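Local coordinates for acetyltransferase PA1377 (Pseudomonas aeruginosa, PDB 2VI7), which probably transfers an acetyl group from acetyl-coenzyme A to an amino group, as a member of the GCN5-related (GNAT) family, at residues V30-L35 / M91-A96; R57-L61 / A73-P79. All coordinates share one frame; numbering follows the deposited sequence.

Contact 1 of 2, residues V30-L35 / M91-A96; sequences VARQVL and MGVAVA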
loop_
_atom_site.group_PDB
_atom_site.type_symbol
_atom_site.label_atom_id
_atom_site.label_comp_id
_atom_site.label_asym_id
_atom_site.label_seq_id
_atom_site.Cartn_x
_atom_site.Cartn_y
_atom_site.Cartn_z
ATOM N N VAL A 30 -2.577 18.852 -12.432
ATOM C CA VAL A 30 -1.680 17.701 -12.396
ATOM C C VAL A 30 -1.796 17.016 -11.037
ATOM O O VAL A 30 -2.021 15.807 -10.956
ATOM C CB VAL A 30 -0.198 18.121 -12.597
ATOM C CG1 VAL A 30 0.726 16.925 -12.394
ATOM C CG2 VAL A 30 -0.008 18.703 -13.980
ATOM N N ALA A 31 -1.650 17.799 -9.971
ATOM C CA ALA A 31 -1.721 17.278 -8.616
ATOM C C ALA A 31 -3.042 16.591 -8.280
ATOM O O ALA A 31 -3.055 15.600 -7.553
ATOM C CB ALA A 31 -1.454 18.401 -7.615
ATOM N N ARG A 32 -4.152 17.088 -8.818
ATOM C CA ARG A 32 -5.443 16.502 -8.480
ATOM C C ARG A 32 -5.709 15.119 -9.038
ATOM O O ARG A 32 -6.543 14.402 -8.502
ATOM C CB ARG A 32 -6.586 17.447 -8.863
ATOM C CG ARG A 32 -6.814 17.609 -10.336
ATOM C CD ARG A 32 -7.947 18.584 -10.615
ATOM N NE ARG A 32 -9.273 17.992 -10.434
ATOM C CZ ARG A 32 -9.802 17.063 -11.233
ATOM N NH1 ARG A 32 -9.117 16.605 -12.275
ATOM N NH2 ARG A 32 -11.032 16.607 -11.010
ATOM N N GLN A 33 -5.005 14.729 -10.095
ATOM C CA GLN A 33 -5.219 13.405 -10.677
ATOM C C GLN A 33 -4.315 12.315 -10.082
ATOM O O GLN A 33 -4.335 11.158 -10.521
ATOM C CB GLN A 33 -5.083 13.468 -12.202
ATOM C CG GLN A 33 -6.151 14.339 -12.870
ATOM C CD GLN A 33 -7.567 13.749 -12.786
ATOM O OE1 GLN A 33 -7.973 13.198 -11.763
ATOM N NE2 GLN A 33 -8.325 13.884 -13.868
ATOM N N VAL A 34 -3.530 12.703 -9.078
ATOM C CA VAL A 34 -2.652 11.790 -8.346
ATOM C C VAL A 34 -2.973 12.027 -6.861
ATOM O O VAL A 34 -4.110 12.383 -6.532
ATOM C CB VAL A 34 -1.128 12.036 -8.660
ATOM C CG1 VAL A 34 -0.810 11.548 -10.067
ATOM C CG2 VAL A 34 -0.774 13.504 -8.555
ATOM N N LEU A 35 -2.011 11.829 -5.965
ATOM C CA LEU A 35 -2.267 12.038 -4.538
ATOM C C LEU A 35 -1.378 13.111 -3.922
ATOM O O LEU A 35 -1.342 13.275 -2.701
ATOM C CB LEU A 35 -2.102 10.725 -3.765
ATOM C CG LEU A 35 -3.179 9.649 -3.930
ATOM C CD1 LEU A 35 -2.736 8.330 -3.306
ATOM C CD2 LEU A 35 -4.449 10.150 -3.295
ATOM N N MET A 91 -0.456 6.189 -8.269
ATOM C CA MET A 91 -1.603 6.728 -9.008
ATOM C C MET A 91 -1.211 6.871 -10.476
ATOM O O MET A 91 -1.950 7.416 -11.305
ATOM C CB MET A 91 -2.024 8.085 -8.442
ATOM C CG MET A 91 -2.724 8.028 -7.095
ATOM S SD MET A 91 -4.436 7.457 -7.175
ATOM C CE MET A 91 -5.050 8.303 -8.618
ATOM N N GLY A 92 -0.017 6.376 -10.777
ATOM C CA GLY A 92 0.482 6.400 -12.134
ATOM C C GLY A 92 1.292 7.588 -12.610
ATOM O O GLY A 92 2.109 8.172 -11.899
ATOM N N VAL A 93 1.022 7.932 -13.859
ATOM C CA VAL A 93 1.686 8.987 -14.594
ATOM C C VAL A 93 1.156 10.409 -14.286
ATOM O O VAL A 93 -0.051 10.666 -14.356
ATOM C CB VAL A 93 1.562 8.617 -16.108
ATOM C CG1 VAL A 93 0.715 9.597 -16.843
ATOM C CG2 VAL A 93 2.904 8.495 -16.735
ATOM N N ALA A 94 2.061 11.321 -13.923
ATOM C CA ALA A 94 1.720 12.718 -13.611
ATOM C C ALA A 94 2.164 13.566 -14.793
ATOM O O ALA A 94 3.352 13.857 -14.934
ATOM C CB ALA A 94 2.442 13.165 -12.359
ATOM N N VAL A 95 1.213 13.977 -15.630
ATOM C CA VAL A 95 1.546 14.747 -16.824
ATOM C C VAL A 95 0.907 16.129 -16.956
ATOM O O VAL A 95 -0.288 16.315 -16.690
ATOM C CB VAL A 95 1.206 13.928 -18.089
ATOM C CG1 VAL A 95 1.670 14.660 -19.333
ATOM C CG2 VAL A 95 1.863 12.572 -18.010
ATOM N N ALA A 96 1.732 17.085 -17.390
ATOM C CA ALA A 96 1.306 18.465 -17.605
ATOM C C ALA A 96 0.472 18.510 -18.880
ATOM O O ALA A 96 -0.676 18.972 -18.873
ATOM C CB ALA A 96 2.518 19.379 -17.751
HETATM O O HOH W 1 -2.698 10.842 -13.544
#

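Contact 2 of 2, residues R57-L61 / A73-P79; sequences RLLIL and ASLEQHP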
loop_
_atom_site.group_PDB
_atom_site.type_symbol
_atom_site.label_atom_id
_atom_site.label_comp_id
_atom_site.label_asym_id
_atom_site.label_seq_id
_atom_site.Cartn_x
_atom_site.Cartn_y
_atom_site.Cartn_z
ATOM N N ARG A 57 15.503 -0.465 -6.144
ATOM C CA ARG A 57 14.087 -0.816 -6.134
ATOM C C ARG A 57 13.163 0.323 -6.590
ATOM O O ARG A 57 12.136 0.088 -7.227
ATOM C CB ARG A 57 13.664 -1.225 -4.723
ATOM C CG ARG A 57 14.155 -2.570 -4.236
ATOM C CD ARG A 57 13.720 -2.774 -2.775
ATOM N NE ARG A 57 12.343 -2.328 -2.525
ATOM C CZ ARG A 57 11.993 -1.111 -2.106
ATOM N NH1 ARG A 57 12.918 -0.185 -1.873
ATOM N NH2 ARG A 57 10.708 -0.810 -1.936
ATOM N N LEU A 58 13.513 1.553 -6.235
ATOM C CA LEU A 58 12.703 2.703 -6.598
ATOM C C LEU A 58 13.288 3.438 -7.782
ATOM O O LEU A 58 14.416 3.917 -7.724
ATOM C CB LEU A 58 12.581 3.677 -5.426
ATOM C CG LEU A 58 11.891 5.011 -5.744
ATOM C CD1 LEU A 58 10.483 4.776 -6.276
ATOM C CD2 LEU A 58 11.830 5.852 -4.489
ATOM N N LEU A 59 12.520 3.520 -8.859
ATOM C CA LEU A 59 12.960 4.231 -10.043
ATOM C C LEU A 59 11.995 5.373 -10.295
ATOM O O LEU A 59 10.794 5.158 -10.449
ATOM C CB LEU A 59 12.974 3.317 -11.268
ATOM C CG LEU A 59 13.113 4.075 -12.597
ATOM C CD1 LEU A 59 14.407 4.887 -12.620
ATOM C CD2 LEU A 59 13.066 3.077 -13.749
ATOM N N ILE A 60 12.520 6.591 -10.316
ATOM C CA ILE A 60 11.693 7.753 -10.576
ATOM C C ILE A 60 12.225 8.442 -11.819
ATOM O O ILE A 60 13.419 8.731 -11.929
ATOM C CB ILE A 60 11.693 8.731 -9.377
ATOM C CG1 ILE A 60 11.165 8.015 -8.132
ATOM C CG2 ILE A 60 10.800 9.933 -9.676
ATOM C CD1 ILE A 60 11.409 8.771 -6.875
ATOM N N LEU A 61 11.329 8.676 -12.772
ATOM C CA LEU A 61 11.688 9.332 -14.016
ATOM C C LEU A 61 10.978 10.666 -14.159
ATOM O O LEU A 61 9.896 10.882 -13.611
ATOM C CB LEU A 61 11.317 8.457 -15.217
ATOM C CG LEU A 61 12.053 7.140 -15.448
ATOM C CD1 LEU A 61 11.435 6.454 -16.656
ATOM C CD2 LEU A 61 13.542 7.391 -15.664
ATOM N N ALA A 73 6.882 9.933 -13.293
ATOM C CA ALA A 73 6.291 8.641 -12.938
ATOM C C ALA A 73 7.347 7.822 -12.205
ATOM O O ALA A 73 8.538 7.997 -12.433
ATOM C CB ALA A 73 5.822 7.904 -14.193
ATOM N N SER A 74 6.909 6.936 -11.321
ATOM C CA SER A 74 7.840 6.126 -10.560
ATOM C C SER A 74 7.416 4.666 -10.455
ATOM O O SER A 74 6.226 4.349 -10.418
ATOM C CB SER A 74 7.992 6.698 -9.153
ATOM O OG SER A 74 6.762 6.609 -8.451
ATOM N N LEU A 75 8.416 3.791 -10.415
ATOM C CA LEU A 75 8.217 2.349 -10.290
ATOM C C LEU A 75 8.983 1.908 -9.052
ATOM O O LEU A 75 10.159 2.228 -8.903
ATOM C CB LEU A 75 8.775 1.616 -11.516
ATOM C CG LEU A 75 8.823 0.080 -11.434
ATOM C CD1 LEU A 75 7.410 -0.484 -11.258
ATOM C CD2 LEU A 75 9.466 -0.486 -12.687
ATOM N N GLU A 76 8.312 1.192 -8.158
ATOM C CA GLU A 76 8.951 0.706 -6.944
ATOM C C GLU A 76 8.663 -0.768 -6.660
ATOM O O GLU A 76 7.521 -1.172 -6.420
ATOM C CB GLU A 76 8.537 1.562 -5.738
ATOM C CG GLU A 76 8.973 0.970 -4.407
ATOM C CD GLU A 76 8.676 1.874 -3.233
ATOM O OE1 GLU A 76 7.743 2.695 -3.340
ATOM O OE2 GLU A 76 9.364 1.753 -2.196
ATOM N N GLN A 77 9.719 -1.572 -6.703
ATOM C CA GLN A 77 9.605 -2.991 -6.424
ATOM C C GLN A 77 9.241 -3.088 -4.955
ATOM O O GLN A 77 9.854 -2.430 -4.116
ATOM C CB GLN A 77 10.938 -3.691 -6.676
ATOM C CG GLN A 77 10.936 -5.156 -6.299
ATOM C CD GLN A 77 12.268 -5.808 -6.556
ATOM O OE1 GLN A 77 13.306 -5.312 -6.114
ATOM N NE2 GLN A 77 12.255 -6.924 -7.271
ATOM N N HIS A 78 8.240 -3.894 -4.632
ATOM C CA HIS A 78 7.836 -4.010 -3.244
ATOM C C HIS A 78 8.984 -4.520 -2.373
ATOM O O HIS A 78 9.677 -5.475 -2.743
ATOM C CB HIS A 78 6.622 -4.927 -3.122
ATOM C CG HIS A 78 5.876 -4.752 -1.837
ATOM N ND1 HIS A 78 6.425 -5.061 -0.612
ATOM C CD2 HIS A 78 4.646 -4.249 -1.581
ATOM C CE1 HIS A 78 5.566 -4.752 0.344
ATOM N NE2 HIS A 78 4.478 -4.258 -0.218
ATOM N N PRO A 79 9.205 -3.882 -1.203
ATOM C CA PRO A 79 10.266 -4.240 -0.252
ATOM C C PRO A 79 10.157 -5.611 0.424
ATOM O O PRO A 79 11.170 -6.197 0.817
ATOM C CB PRO A 79 10.220 -3.095 0.763
ATOM C CG PRO A 79 8.775 -2.711 0.759
ATOM C CD PRO A 79 8.478 -2.690 -0.727
#

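Contact 1 of 2, residues V30-L35 / M91-A96
Met91 lies across Leu35 and against Val34, and these three side chains form one cluster. Met91 CG meets Leu35 CG at 3.6 Å, and the two side chains run at about a right angle. Nearer the backbone, Met91 CB sits 3.8 Å from Val34 CA and also touches Val34 CG1. The methionine bends at both CB-CG and CG-SD (chi2 -75°, chi3 -42°). This fold-back carries its methyl CE to 3.5 Å from Gln33 O, a van der Waals contact.

A second cluster is Val30 against Ala94 to Ala96. Its CB points at the strand. CG1, anti to the backbone N (chi1 173°), meets Ala94 CB at 4.1 Å. CG2 lies 3.6 Å from Val95 O and also touches Ala96 CA. Val34 CG1 reaches the same Ala94 methyl from the turn.

No direct hydrogen bond joins the segments. One water donates to Val93 O at 2.8 Å and makes a weak, long bond to Gln33 O.

Further out, a type I turn from Ala31 to Val34 shapes the first segment. Val34 O is hydrogen-bonded to Tyr128 OH, and Val93 N to Tyr138 OH. Leu35 N binds a glycerol, probably from the crystallisation liquor. Leu24 of helix 18-25 touches both Val30 and Ala96. Arg82 of the second subunit binds the carbonyls of Ala31 and Arg32, which joins the turn to that subunit.

Strand 86-95 is broken by a bulge or short loop. Met91 also touches Thr126 and Tyr128 of strand 122-128. In GNAT proteins these two strands generally flank the acetyl-coenzyme A site, and the same is probable here. Hydrogen bonds to Tyr128 and Arg82 also hold the turn. Between the two segments, cohesion comes from apolar packing, with one water as a polar link.

Contact 2 of 2, residues R57-L61 / A73-P79
Arg57 has by far the most surface buried here, and its guanidinium folds over the end of strand 68-77. The bend at CD (chi3 42°) brings NH2 to Glu76 OE2 at 2.9 Å, a salt bridge. The carboxylate oxygen is met on its anti side, and the two planes stand 60° apart. NH2 also makes a weak bond to Gln77 O at 2.8 Å. Pro79 CB lies over one face of the guanidinium. Nearer the backbone, Arg57 CG lies 3.4 Å from Gln77 OE1, while Gln77 NE2 is bonded to Ser84 O. Arg57 O accepts Gln77 N at 3.0 Å.

Leu75 and Ala73 mark the hydrogen-bonded pairs of the antiparallel hairpin. Leu75 O takes a nearly straight bond from Leu59 N at 2.7 Å. Leu59 O takes the return bond from Leu75 N in its carbonyl plane. Leu61 N bonds Ala73 O at 2.9 Å; the return bond, Ala73 N to Leu61 O, is longer at 3.2 Å.

Leu59, Leu61, Ala73 and Leu75 share one face of the sheet, covered by Ile113, Leu110 and Ala114 of helix 102-117. Ile60 is backbone-bonded to Tyr13 on one flank of the hairpin, and Glu76 to Ser88 of strand 86-95 on the other.

In the fold
Both contacts are built on the central sheet of the GNAT fold, and their centres are about 16 Å apart. Strands 68-77 and 86-95 are antiparallel neighbours, so the second segment of contact 2 lies beside the strand used in contact 1. The two meet where Val93 CG2 packs on Ala73 CB at 3.9 Å, on the side facing helix 102-117. Along the chain, contact 2 is nested inside the loop closed by contact 1. Contact 1 lies where the parallel strands 86-95 and 122-128 probably splay to hold acetyl-coenzyme A, as in other GNAT proteins; none is bound in this structure. Contact 2 forms the adjoining hairpin. The second subunit reaches contact 1 but not contact 2.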